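Local coordinates for protein PrimPol AEP domain (PP-N190) (Cyanophage S-2L, PDB 6ZP9) that probably synthesises primers and extends DNA, as the archaeo-eukaryotic primase domain of a phage primase-polymerase, at residues R34-W39 / A48-L53; G65-I70 / P168-G173. One frame throughout, in Å; residues are numbered along the deposited sequence.

Contact 1 of 2, residues R34-W39 / A48-L53; sequences RYRAIW and AWTTPL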
ATOM      1  N   ARG A  34       2.790   8.294  -7.932  1.00 14.67           N
ATOM      2  CA  ARG A  34       3.392   9.273  -7.041  1.00 13.63           C
ATOM      3  C   ARG A  34       4.228   8.571  -5.977  1.00 13.12           C
ATOM      4  O   ARG A  34       3.755   7.642  -5.313  1.00 13.17           O
ATOM      5  CB  ARG A  34       2.312  10.138  -6.388  1.00 14.00           C
ATOM      6  CG  ARG A  34       1.483  10.926  -7.383  1.00 17.82           C
ATOM      7  CD  ARG A  34       2.357  11.896  -8.160  1.00 16.89           C
ATOM      8  NE  ARG A  34       2.934  12.915  -7.287  1.00 14.99           N
ATOM      9  CZ  ARG A  34       3.739  13.878  -7.712  1.00 19.84           C
ATOM     10  NH1 ARG A  34       4.060  13.946  -8.995  1.00 21.76           N
ATOM     11  NH2 ARG A  34       4.219  14.770  -6.859  1.00 21.16           N
ATOM     12  N   TYR A  35       5.467   9.024  -5.828  1.00 14.09           N
ATOM     13  CA  TYR A  35       6.412   8.517  -4.847  1.00 13.79           C
ATOM     14  C   TYR A  35       6.475   9.469  -3.660  1.00 14.08           C
ATOM     15  O   TYR A  35       6.434  10.693  -3.830  1.00 15.63           O
ATOM     16  CB  TYR A  35       7.791   8.385  -5.491  1.00 16.18           C
ATOM     17  CG  TYR A  35       8.910   7.872  -4.622  1.00 13.47           C
ATOM     18  CD1 TYR A  35       8.865   6.595  -4.067  1.00 14.03           C
ATOM     19  CD2 TYR A  35      10.054   8.647  -4.400  1.00 15.76           C
ATOM     20  CE1 TYR A  35       9.911   6.111  -3.285  1.00 16.42           C
ATOM     21  CE2 TYR A  35      11.106   8.171  -3.618  1.00 15.05           C
ATOM     22  CZ  TYR A  35      11.030   6.902  -3.069  1.00 15.92           C
ATOM     23  OH  TYR A  35      12.067   6.407  -2.299  1.00 16.42           O
ATOM     24  N   ARG A  36       6.557   8.909  -2.456  1.00 13.58           N
ATOM     25  CA  ARG A  36       6.790   9.704  -1.254  1.00 13.99           C
ATOM     26  C   ARG A  36       7.953   9.080  -0.504  1.00 14.03           C
ATOM     27  O   ARG A  36       7.913   7.894  -0.167  1.00 13.90           O
ATOM     28  CB  ARG A  36       5.546   9.785  -0.355  1.00 14.76           C
ATOM     29  CG  ARG A  36       5.661  10.880   0.715  1.00 19.80           C
ATOM     30  CD  ARG A  36       4.338  11.207   1.409  1.00 28.80           C
ATOM     31  NE  ARG A  36       4.543  11.648   2.791  1.00 39.87           N
ATOM     32  CZ  ARG A  36       4.438  12.904   3.223  1.00 50.12           C
ATOM     33  NH1 ARG A  36       4.666  13.177   4.502  1.00 48.04           N
ATOM     34  NH2 ARG A  36       4.102  13.880   2.389  1.00 52.74           N
ATOM     35  N   ALA A  37       9.001   9.858  -0.276  1.00 14.53           N
ATOM     36  CA  ALA A  37      10.133   9.421   0.529  1.00 14.72           C
ATOM     37  C   ALA A  37      10.000  10.077   1.900  1.00 15.11           C
ATOM     38  O   ALA A  37       9.903  11.306   1.995  1.00 18.07           O
ATOM     39  CB  ALA A  37      11.455   9.793  -0.145  1.00 17.17           C
ATOM     40  N   ILE A  38       9.963   9.264   2.953  1.00 16.20           N
ATOM     41  CA  ILE A  38       9.747   9.751   4.311  1.00 15.40           C
ATOM     42  C   ILE A  38      10.964   9.402   5.154  1.00 15.79           C
ATOM     43  O   ILE A  38      11.433   8.258   5.130  1.00 17.55           O
ATOM     44  CB  ILE A  38       8.471   9.161   4.939  1.00 16.25           C
ATOM     45  CG1 ILE A  38       7.275   9.383   4.006  1.00 17.85           C
ATOM     46  CG2 ILE A  38       8.222   9.786   6.309  1.00 18.29           C
ATOM     47  CD1 ILE A  38       5.977   8.879   4.572  1.00 20.29           C
ATOM     48  N   TRP A  39      11.470  10.388   5.899  1.00 16.40           N
ATOM     49  CA  TRP A  39      12.647  10.167   6.729  1.00 16.91           C
ATOM     50  C   TRP A  39      12.292   9.295   7.937  1.00 19.67           C
ATOM     51  O   TRP A  39      11.261   9.510   8.582  1.00 19.38           O
ATOM     52  CB  TRP A  39      13.217  11.508   7.186  1.00 17.62           C
ATOM     53  CG  TRP A  39      14.563  11.393   7.802  1.00 18.24           C
ATOM     54  CD1 TRP A  39      14.887  11.585   9.120  1.00 19.23           C
ATOM     55  CD2 TRP A  39      15.779  11.046   7.133  1.00 18.44           C
ATOM     56  NE1 TRP A  39      16.239  11.375   9.309  1.00 19.76           N
ATOM     57  CE2 TRP A  39      16.806  11.048   8.103  1.00 19.16           C
ATOM     58  CE3 TRP A  39      16.100  10.736   5.810  1.00 18.95           C
ATOM     59  CZ2 TRP A  39      18.130  10.745   7.787  1.00 21.87           C
ATOM     60  CZ3 TRP A  39      17.420  10.440   5.497  1.00 20.34           C
ATOM     61  CH2 TRP A  39      18.420  10.450   6.485  1.00 20.61           C
ATOM     62  N   ALA A  48       9.598  15.361   3.815  1.00 19.01           N
ATOM     63  CA  ALA A  48       9.334  14.266   2.888  1.00 20.90           C
ATOM     64  C   ALA A  48       9.468  14.742   1.443  1.00 20.69           C
ATOM     65  O   ALA A  48       9.208  15.904   1.124  1.00 23.09           O
ATOM     66  CB  ALA A  48       7.931  13.695   3.112  1.00 20.62           C
ATOM     67  N   TRP A  49       9.887  13.833   0.562  1.00 16.78           N
ATOM     68  CA  TRP A  49       9.879  14.102  -0.873  1.00 18.45           C
ATOM     69  C   TRP A  49       8.549  13.661  -1.457  1.00 17.90           C
ATOM     70  O   TRP A  49       8.058  12.577  -1.141  1.00 17.68           O
ATOM     71  CB  TRP A  49      10.980  13.344  -1.609  1.00 19.97           C
ATOM     72  CG  TRP A  49      12.377  13.569  -1.164  1.00 19.11           C
ATOM     73  CD1 TRP A  49      12.810  14.292  -0.088  1.00 17.99           C
ATOM     74  CD2 TRP A  49      13.545  13.048  -1.796  1.00 20.74           C
ATOM     75  NE1 TRP A  49      14.186  14.256  -0.015  1.00 21.95           N
ATOM     76  CE2 TRP A  49      14.659  13.494  -1.055  1.00 22.80           C
ATOM     77  CE3 TRP A  49      13.759  12.246  -2.927  1.00 21.15           C
ATOM     78  CZ2 TRP A  49      15.966  13.165  -1.405  1.00 21.80           C
ATOM     79  CZ3 TRP A  49      15.058  11.914  -3.270  1.00 23.47           C
ATOM     80  CH2 TRP A  49      16.145  12.376  -2.513  1.00 22.85           C
ATOM     81  N   THR A  50       7.982  14.488  -2.327  1.00 19.25           N
ATOM     82  CA  THR A  50       6.773  14.134  -3.061  1.00 15.72           C
ATOM     83  C   THR A  50       7.071  14.382  -4.532  1.00 15.88           C
ATOM     84  O   THR A  50       7.277  15.527  -4.951  1.00 17.25           O
ATOM     85  CB  THR A  50       5.575  14.945  -2.593  1.00 19.06           C
ATOM     86  OG1 THR A  50       5.925  16.326  -2.603  1.00 21.68           O
ATOM     87  CG2 THR A  50       5.196  14.561  -1.183  1.00 22.24           C
ATOM     88  N   THR A  51       7.088  13.323  -5.328  1.00 16.79           N
ATOM     89  CA  THR A  51       7.706  13.412  -6.641  1.00 15.89           C
ATOM     90  C   THR A  51       7.202  12.255  -7.497  1.00 15.70           C
ATOM     91  O   THR A  51       6.681  11.268  -6.966  1.00 16.70           O
ATOM     92  CB  THR A  51       9.234  13.379  -6.504  1.00 23.62           C
ATOM     93  OG1 THR A  51       9.847  13.760  -7.737  1.00 26.86           O
ATOM     94  CG2 THR A  51       9.701  11.996  -6.095  1.00 23.95           C
ATOM     95  N   PRO A  52       7.306  12.360  -8.825  1.00 15.18           N
ATOM     96  CA  PRO A  52       7.019  11.195  -9.671  1.00 14.67           C
ATOM     97  C   PRO A  52       7.949  10.034  -9.343  1.00 15.36           C
ATOM     98  O   PRO A  52       9.109  10.213  -8.956  1.00 18.89           O
ATOM     99  CB  PRO A  52       7.263  11.719 -11.090  1.00 17.42           C
ATOM    100  CG  PRO A  52       7.016  13.214 -10.988  1.00 17.14           C
ATOM    101  CD  PRO A  52       7.504  13.592  -9.622  1.00 17.26           C
ATOM    102  N   LEU A  53       7.422   8.821  -9.484  1.00 15.40           N
ATOM    103  CA  LEU A  53       8.218   7.618  -9.248  1.00 14.72           C
ATOM    104  C   LEU A  53       9.139   7.379 -10.442  1.00 15.17           C
ATOM    105  O   LEU A  53       8.666   7.121 -11.551  1.00 19.44           O
ATOM    106  CB  LEU A  53       7.316   6.411  -9.013  1.00 16.93           C
ATOM    107  CG  LEU A  53       8.034   5.072  -8.843  1.00 16.45           C
ATOM    108  CD1 LEU A  53       8.757   5.035  -7.519  1.00 21.41           C
ATOM    109  CD2 LEU A  53       7.052   3.903  -8.957  1.00 17.29           C
TER
HETATM  110  O   HOH W   1       5.693  17.429  -6.911  1.00 28.44           O
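Tyr35 and Thr51 form a hydrogen-bonded antiparallel pair. Tyr35 N donates to Thr51 O at 2.8 Å, nearly in line with the carbonyl (C=O...N angle 178°). Thr51 N returns a longer bond to Tyr35 O. The next such pair is Ala37 with Trp49, where Trp49 N lies 2.9 Å from Ala37 O and Ala37 N donates back to Trp49 O. Between these pairs the CA of Arg36 brings its hydrogen to Trp49 O (CA to O 3.1 Å).

Arg34 reaches back over the neighbouring strand. Its chain is bent at chi2 and chi3 (-62° and -64°), and one face of its guanidinium lies on the Thr51-Pro52 peptide, with CZ 3.8 Å from Thr51 C. NH2 reaches Thr50 O through water 1, which lies at the guanidinium edge. The same NH2 forms a salt bridge with Asp77, its stronger polar partner. NH1 touches the Pro52 ring at CD, 3.5 Å away.

On the face that carries Arg36 and Thr50, the extended Arg36 chain runs beside Thr50. One face of its guanidinium is laid over the methyl of Ala48, with CZ 3.6 Å from Ala48 CB. Thr50 CG2 touches NH2.

The other face carries Tyr35, Ala37, Trp49 and Thr51. Thr51 CG2 meets the Tyr35 ring at its edge, 3.8 Å from CD2. Leu53 CD1 packs against CD1 of the same ring, the two side chains crossing at about a right angle. Ala37 CB rests against Trp49 CB at 3.9 Å. Helix 55-64 packs against this face, and Tyr35 OH is hydrogen-bonded to Ser68 OG.

The pairing is that of a beta hairpin with a ten-residue connection (39-48). Its second strand, 49-52, is one edge strand of a four-stranded antiparallel sheet.

Contact 2 of 2, residues G65-I70 / P168-G173; sequences GFNSYI and PHQRTG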
ATOM      1  N   GLY A  65      18.813   7.630   2.700  1.00 20.12           N
ATOM      2  CA  GLY A  65      18.344   7.075   3.956  1.00 19.16           C
ATOM      3  C   GLY A  65      16.846   7.146   4.190  1.00 17.05           C
ATOM      4  O   GLY A  65      16.405   6.922   5.316  1.00 18.29           O
ATOM      5  N   PHE A  66      16.054   7.447   3.158  1.00 16.55           N
ATOM      6  CA  PHE A  66      14.610   7.573   3.313  1.00 16.04           C
ATOM      7  C   PHE A  66      13.922   6.214   3.193  1.00 15.41           C
ATOM      8  O   PHE A  66      14.428   5.294   2.547  1.00 16.54           O
ATOM      9  CB  PHE A  66      14.027   8.510   2.249  1.00 16.30           C
ATOM     10  CG  PHE A  66      14.380   9.965   2.429  1.00 16.49           C
ATOM     11  CD1 PHE A  66      15.612  10.455   2.013  1.00 17.41           C
ATOM     12  CD2 PHE A  66      13.466  10.849   2.972  1.00 16.56           C
ATOM     13  CE1 PHE A  66      15.928  11.791   2.155  1.00 17.69           C
ATOM     14  CE2 PHE A  66      13.777  12.187   3.124  1.00 17.17           C
ATOM     15  CZ  PHE A  66      15.013  12.660   2.707  1.00 18.38           C
ATOM     16  N   ASN A  67      12.747   6.099   3.809  1.00 15.13           N
ATOM     17  CA  ASN A  67      11.852   4.990   3.508  1.00 14.53           C
ATOM     18  C   ASN A  67      10.982   5.352   2.300  1.00 14.49           C
ATOM     19  O   ASN A  67      10.787   6.526   1.970  1.00 15.01           O
ATOM     20  CB  ASN A  67      10.979   4.639   4.716  1.00 17.06           C
ATOM     21  CG  ASN A  67      11.727   3.833   5.778  1.00 17.79           C
ATOM     22  OD1 ASN A  67      12.471   2.906   5.468  1.00 19.58           O
ATOM     23  ND2 ASN A  67      11.499   4.169   7.041  1.00 19.53           N
ATOM     24  N   SER A  68      10.458   4.323   1.637  1.00 13.59           N
ATOM     25  CA  SER A  68       9.859   4.461   0.317  1.00 13.23           C
ATOM     26  C   SER A  68       8.385   4.088   0.357  1.00 12.84           C
ATOM     27  O   SER A  68       8.029   3.023   0.871  1.00 13.95           O
ATOM     28  CB  SER A  68      10.576   3.572  -0.697  1.00 13.02           C
ATOM     29  OG  SER A  68      11.935   3.946  -0.829  1.00 15.76           O
ATOM     30  N   TYR A  69       7.551   4.946  -0.232  1.00 12.97           N
ATOM     31  CA  TYR A  69       6.102   4.793  -0.249  1.00 12.56           C
ATOM     32  C   TYR A  69       5.566   5.238  -1.605  1.00 13.39           C
ATOM     33  O   TYR A  69       6.166   6.078  -2.286  1.00 13.43           O
ATOM     34  CB  TYR A  69       5.416   5.649   0.826  1.00 13.41           C
ATOM     35  CG  TYR A  69       5.880   5.389   2.237  1.00 14.62           C
ATOM     36  CD1 TYR A  69       7.057   5.958   2.716  1.00 15.99           C
ATOM     37  CD2 TYR A  69       5.144   4.575   3.098  1.00 18.48           C
ATOM     38  CE1 TYR A  69       7.497   5.724   4.017  1.00 18.08           C
ATOM     39  CE2 TYR A  69       5.572   4.333   4.399  1.00 23.65           C
ATOM     40  CZ  TYR A  69       6.753   4.915   4.856  1.00 24.05           C
ATOM     41  OH  TYR A  69       7.201   4.699   6.146  1.00 25.82           O
ATOM     42  N   ILE A  70       4.395   4.714  -1.970  1.00 12.95           N
ATOM     43  CA  ILE A  70       3.660   5.236  -3.116  1.00 14.76           C
ATOM     44  C   ILE A  70       2.241   5.586  -2.699  1.00 13.55           C
ATOM     45  O   ILE A  70       1.651   4.944  -1.828  1.00 13.31           O
ATOM     46  CB  ILE A  70       3.621   4.249  -4.303  1.00 13.82           C
ATOM     47  CG1 ILE A  70       3.205   2.844  -3.832  1.00 13.20           C
ATOM     48  CG2 ILE A  70       4.968   4.259  -5.038  1.00 15.09           C
ATOM     49  CD1 ILE A  70       2.908   1.889  -5.000  1.00 16.03           C
ATOM     50  N   PRO A 168      14.281  -0.834   0.833  1.00 17.22           N
ATOM     51  CA  PRO A 168      14.582  -1.239   2.210  1.00 18.77           C
ATOM     52  C   PRO A 168      13.783  -0.479   3.260  1.00 21.50           C
ATOM     53  O   PRO A 168      13.493   0.720   3.125  1.00 20.09           O
ATOM     54  CB  PRO A 168      16.081  -0.952   2.343  1.00 20.51           C
ATOM     55  CG  PRO A 168      16.370   0.081   1.319  1.00 22.69           C
ATOM     56  CD  PRO A 168      15.432  -0.181   0.176  1.00 17.11           C
ATOM     57  N   HIS A 169      13.414  -1.223   4.306  1.00 18.49           N
ATOM     58  CA  HIS A 169      13.024  -0.678   5.598  1.00 17.10           C
ATOM     59  C   HIS A 169      14.301  -0.208   6.280  1.00 20.95           C
ATOM     60  O   HIS A 169      15.139  -1.027   6.664  1.00 21.31           O
ATOM     61  CB  HIS A 169      12.306  -1.776   6.380  1.00 20.31           C
ATOM     62  CG  HIS A 169      11.887  -1.401   7.764  1.00 22.40           C
ATOM     63  ND1 HIS A 169      10.715  -0.732   8.029  1.00 25.55           N
ATOM     64  CD2 HIS A 169      12.457  -1.652   8.967  1.00 25.82           C
ATOM     65  CE1 HIS A 169      10.595  -0.555   9.332  1.00 25.02           C
ATOM     66  NE2 HIS A 169      11.636  -1.109   9.926  1.00 27.96           N
ATOM     67  N   GLN A 170      14.479   1.111   6.394  1.00 19.21           N
ATOM     68  CA  GLN A 170      15.806   1.645   6.695  1.00 21.46           C
ATOM     69  C   GLN A 170      16.312   1.267   8.082  1.00 24.55           C
ATOM     70  O   GLN A 170      17.529   1.228   8.290  1.00 26.84           O
ATOM     71  CB  GLN A 170      15.806   3.162   6.541  1.00 22.87           C
ATOM     72  CG  GLN A 170      15.690   3.642   5.103  1.00 19.65           C
ATOM     73  CD  GLN A 170      16.972   3.464   4.302  1.00 22.61           C
ATOM     74  OE1 GLN A 170      17.971   2.973   4.815  1.00 28.78           O
ATOM     75  NE2 GLN A 170      16.955   3.903   3.045  1.00 20.00           N
ATOM     76  N   ARG A 171      15.419   0.979   9.024  1.00 24.13           N
ATOM     77  CA  ARG A 171      15.859   0.639  10.372  1.00 26.08           C
ATOM     78  C   ARG A 171      16.602  -0.693  10.390  1.00 26.94           C
ATOM     79  O   ARG A 171      17.601  -0.841  11.105  1.00 30.13           O
ATOM     80  CB  ARG A 171      14.661   0.602  11.329  1.00 31.10           C
ATOM     81  CG  ARG A 171      15.016   0.363  12.803  1.00 41.20           C
ATOM     82  CD  ARG A 171      13.753   0.276  13.671  1.00 50.00           C
ATOM     83  NE  ARG A 171      12.769  -0.667  13.125  1.00 55.86           N
ATOM     84  CZ  ARG A 171      12.456  -1.843  13.669  1.00 57.39           C
ATOM     85  NH1 ARG A 171      13.046  -2.244  14.786  1.00 58.77           N
ATOM     86  NH2 ARG A 171      11.552  -2.625  13.090  1.00 54.36           N
ATOM     87  N   THR A 172      16.142  -1.670   9.603  1.00 27.10           N
ATOM     88  CA  THR A 172      16.743  -2.997   9.574  1.00 25.22           C
ATOM     89  C   THR A 172      17.463  -3.323   8.275  1.00 24.78           C
ATOM     90  O   THR A 172      18.303  -4.227   8.262  1.00 30.19           O
ATOM     91  CB  THR A 172      15.671  -4.069   9.810  1.00 29.47           C
ATOM     92  OG1 THR A 172      14.853  -4.191   8.639  1.00 28.39           O
ATOM     93  CG2 THR A 172      14.793  -3.691  10.978  1.00 34.57           C
ATOM     94  N   GLY A 173      17.165  -2.622   7.187  1.00 23.37           N
ATOM     95  CA  GLY A 173      17.700  -2.986   5.897  1.00 23.50           C
ATOM     96  C   GLY A 173      16.927  -4.060   5.161  1.00 23.46           C
ATOM     97  O   GLY A 173      17.245  -4.328   3.996  1.00 25.41           O
TER
HETATM   98  O   HOH W   2      13.456   2.939   1.325  1.00 20.12           O
HETATM   99  O   HOH W   3      12.620   2.306   9.226  1.00 31.26           O
HETATM  100  O   HOH W   4      10.765   1.702   2.908  1.00 18.56           O
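Gln170 N donates to Asn67 OD1 at 2.8 Å, in the plane of the side-chain carbonyl. The same residue makes a second bond with its side chain. Gln170 NE2 donates to Phe66 O at 2.9 Å, from above the plane of the carbonyl, while the oxygen stays close to the Gln170 amide plane. The bend of the Gln170 chain at chi2 (-74°) turns CD towards the 65-66 backbone. CG lies 3.4 Å from Gly65 O. NE2 also donates a hydrogen bond to Val62 O of helix 55-64, which Gly65 closes with a Schellman motif.

The side chains of Asn67 and Gln170 slide past each other in opposite directions, with their amide planes 37° apart. On the other branch, Asn67 ND2 donates to water 3, which also accepts from Arg171 N. Water 2 lies 2.8 Å from Phe66 O and is also close to Ser68 OG and Pro168 O. Water 4 accepts from Ser68 N and lies near Pro168 O. The loop backbone turns between His169 and Gly173. His169 ND1 is hydrogen-bonded to Arg163 NH2.

The contact is therefore made by neutral amides, peptide groups and waters, with no ion pair between the two segments. Two direct hydrogen bonds from Gln170, one from its backbone N and one from its side chain, hold loop 168-173 against the start of strand 67-71.

Contacts 1 and 2 are built on neighbouring strands of one antiparallel sheet, and their centres are 12 Å apart. Strand 34-38 lies between 49-52 and 67-71. Probable hydrogen bonds tie it to the latter: Ile38 O to Asn67 N and Arg36 N to Tyr69 O, both 2.9 Å. Side chains add to the join, with Trp49 NE1 3.3 Å from Phe66 CZ. Asn67 thus serves both contacts, its backbone pairing with the hairpin and its side chain holding loop 168-173. Along the chain the hairpin is complete before contact 2 begins, and contact 2 then brings in a loop from almost a hundred residues later.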